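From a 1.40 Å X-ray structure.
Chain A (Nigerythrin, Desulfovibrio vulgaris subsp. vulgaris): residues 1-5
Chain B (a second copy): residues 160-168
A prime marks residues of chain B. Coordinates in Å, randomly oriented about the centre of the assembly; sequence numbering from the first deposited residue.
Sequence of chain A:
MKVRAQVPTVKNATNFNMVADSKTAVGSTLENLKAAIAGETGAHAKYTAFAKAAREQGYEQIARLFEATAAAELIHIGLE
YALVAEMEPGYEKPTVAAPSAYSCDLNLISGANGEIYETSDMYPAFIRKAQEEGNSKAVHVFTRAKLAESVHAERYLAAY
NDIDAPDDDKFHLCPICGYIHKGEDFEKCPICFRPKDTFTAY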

# COMPACT_ATOMS: atom_id res chain seq x y z
N MET A 1 -9.56 -4.77 6.84
CA MET A 1 -10.57 -5.46 6.00
C MET A 1 -11.82 -5.76 6.82
O MET A 1 -11.76 -6.45 7.84
CB MET A 1 -10.00 -6.76 5.45
CG MET A 1 -10.93 -7.50 4.51
SD MET A 1 -10.22 -9.03 3.92
CE MET A 1 -11.48 -9.57 2.78
N LYS A 2 -12.95 -5.25 6.35
CA LYS A 2 -14.22 -5.44 7.04
C LYS A 2 -14.82 -6.82 6.78
O LYS A 2 -14.64 -7.40 5.71
CB LYS A 2 -15.20 -4.35 6.59
CG LYS A 2 -14.70 -2.95 6.91
CD LYS A 2 -15.42 -1.88 6.10
CE LYS A 2 -16.89 -1.77 6.47
NZ LYS A 2 -17.50 -0.61 5.77
N VAL A 3 -15.53 -7.34 7.77
CA VAL A 3 -16.18 -8.63 7.65
C VAL A 3 -17.49 -8.44 6.90
O VAL A 3 -18.35 -7.68 7.34
CB VAL A 3 -16.49 -9.23 9.04
CG1 VAL A 3 -17.23 -10.55 8.88
CG2 VAL A 3 -15.20 -9.43 9.82
N ARG A 4 -17.62 -9.12 5.77
CA ARG A 4 -18.83 -9.03 4.95
C ARG A 4 -19.81 -10.10 5.43
O ARG A 4 -19.45 -10.97 6.23
CB ARG A 4 -18.50 -9.27 3.48
CG ARG A 4 -17.57 -8.25 2.85
CD ARG A 4 -17.12 -8.70 1.46
NE ARG A 4 -18.24 -8.88 0.54
CZ ARG A 4 -18.15 -9.47 -0.65
NH1 ARG A 4 -16.98 -9.93 -1.08
NH2 ARG A 4 -19.23 -9.59 -1.41
N ALA A 5 -21.05 -10.03 4.96
CA ALA A 5 -22.06 -11.00 5.34
C ALA A 5 -21.70 -12.35 4.73
O ALA A 5 -22.06 -13.40 5.25
CB ALA A 5 -23.43 -10.55 4.84
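Chain B 160-168: YNDIDAPDD

The chain A segment, an extended stretch without regular helix or strand, receives from chain B the end of a helix and the turn that follows it; together the two segments bury 403 Å². Both chains advance the same way across the contact, Met1 lying near Asn161′ and Lys2 and Arg4 near the residues that follow.

Tyr160′ and Asn161′ are helical, and Tyr160′ stays out of reach. The CA atoms of Met1 and Asn161′ are 5.5 Å apart; Asn161′ O lies 4.0 Å from Met1 CG, and Met1 CB is 4.4 Å from Asn161′ CB. Asp162′, the first residue to leave helical phi/psi (-109/30), points its CB toward chain A. Its OD1 accepts a short, nearly straight hydrogen bond from Lys2 N (2.6 Å, 174°), tying the Lys2 backbone amide to the Asp162′ carboxylate. Water 1 accepts from Met1 N (2.9 Å) and donates to Asp162′ OD2 (2.7 Å), linking the amino terminus to the same carboxylate.

Asp162′ to Ala165′ form a type I beta turn, closed by Ala165′ N to Asp162′ O at 2.9 Å. Ile163′, at its second position, is buried and makes no contact with residues 1-5. Asp164′ lays CB over one face of the Arg4 guanidinium, 3.9 Å from Arg4 CZ; Asp164′ OD2 is 4.0 Å from Arg4 NH1 but well out of the guanidinium plane, so only charge proximity is involved. Ala165′ CB packs 4.2 Å from Lys2 CB and 4.3 Å from Arg4 CG.

At the end of the turn, Lys2 NZ donates to Ala165′ O (2.8 Å). Pro166′ points its CB away, though its O comes within 3.6 Å of Lys2 NZ. Asp167′ then turns toward chain A, and its OD2 forms a salt bridge with Lys2 NZ at 3.1 Å. Asp168′ lies beyond reach.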

# COMPACT_ATOMS: atom_id res chain seq x y z
N TYR B 160 -9.21 -0.74 -1.34
CA TYR B 160 -9.12 -1.93 -2.18
C TYR B 160 -9.57 -3.16 -1.39
O TYR B 160 -10.33 -3.99 -1.89
CB TYR B 160 -7.68 -2.10 -2.65
CG TYR B 160 -7.41 -3.31 -3.53
CD1 TYR B 160 -7.53 -3.23 -4.92
CD2 TYR B 160 -6.97 -4.51 -2.97
CE1 TYR B 160 -7.20 -4.31 -5.73
CE2 TYR B 160 -6.65 -5.60 -3.77
CZ TYR B 160 -6.76 -5.49 -5.15
OH TYR B 160 -6.40 -6.55 -5.94
N ASN B 161 -9.10 -3.27 -0.15
CA ASN B 161 -9.47 -4.41 0.68
C ASN B 161 -10.95 -4.43 1.01
O ASN B 161 -11.54 -5.50 1.15
CB ASN B 161 -8.65 -4.40 1.97
CG ASN B 161 -7.21 -4.76 1.73
OD1 ASN B 161 -6.91 -5.50 0.80
ND2 ASN B 161 -6.31 -4.25 2.55
N ASP B 162 -11.55 -3.25 1.12
CA ASP B 162 -12.97 -3.14 1.42
C ASP B 162 -13.77 -2.65 0.22
O ASP B 162 -14.80 -2.01 0.37
CB ASP B 162 -13.20 -2.17 2.58
CG ASP B 162 -12.68 -2.70 3.89
OD1 ASP B 162 -12.76 -3.93 4.09
OD2 ASP B 162 -12.21 -1.89 4.72
N ILE B 163 -13.30 -2.98 -0.98
CA ILE B 163 -13.97 -2.53 -2.19
C ILE B 163 -15.45 -2.90 -2.24
O ILE B 163 -16.26 -2.16 -2.79
CB ILE B 163 -13.24 -3.06 -3.45
CG1 ILE B 163 -13.79 -2.36 -4.70
CG2 ILE B 163 -13.41 -4.57 -3.56
CD1 ILE B 163 -12.92 -2.52 -5.92
N ASP B 164 -15.81 -4.03 -1.64
CA ASP B 164 -17.21 -4.46 -1.65
C ASP B 164 -17.90 -4.24 -0.30
O ASP B 164 -18.98 -4.78 -0.05
CB ASP B 164 -17.29 -5.92 -2.07
CG ASP B 164 -16.67 -6.15 -3.44
OD1 ASP B 164 -17.09 -5.46 -4.40
OD2 ASP B 164 -15.77 -7.01 -3.56
N ALA B 165 -17.27 -3.44 0.55
CA ALA B 165 -17.82 -3.13 1.86
C ALA B 165 -17.65 -1.65 2.16
O ALA B 165 -17.00 -1.27 3.14
CB ALA B 165 -17.13 -3.97 2.93
N PRO B 166 -18.23 -0.78 1.32
CA PRO B 166 -18.11 0.66 1.55
C PRO B 166 -19.00 1.08 2.71
O PRO B 166 -19.84 0.31 3.17
CB PRO B 166 -18.59 1.27 0.22
CG PRO B 166 -18.49 0.14 -0.77
CD PRO B 166 -18.88 -1.06 0.03
N ASP B 167 -18.82 2.31 3.18
CA ASP B 167 -19.65 2.83 4.26
C ASP B 167 -19.93 4.30 3.97
O ASP B 167 -19.56 4.80 2.91
CB ASP B 167 -18.99 2.64 5.63
CG ASP B 167 -17.57 3.16 5.68
OD1 ASP B 167 -17.37 4.36 5.40
OD2 ASP B 167 -16.66 2.37 6.00
N ASP B 168 -20.57 4.98 4.91
CA ASP B 168 -20.92 6.38 4.70
C ASP B 168 -19.87 7.38 5.19
O ASP B 168 -20.12 8.59 5.19
CB ASP B 168 -22.27 6.68 5.37
CG ASP B 168 -22.18 6.71 6.88
OD1 ASP B 168 -21.35 5.96 7.45
OD2 ASP B 168 -22.96 7.46 7.51
O HOH W 1 -10.98 -2.31 7.14
O HOH W 2 -14.23 -6.36 3.17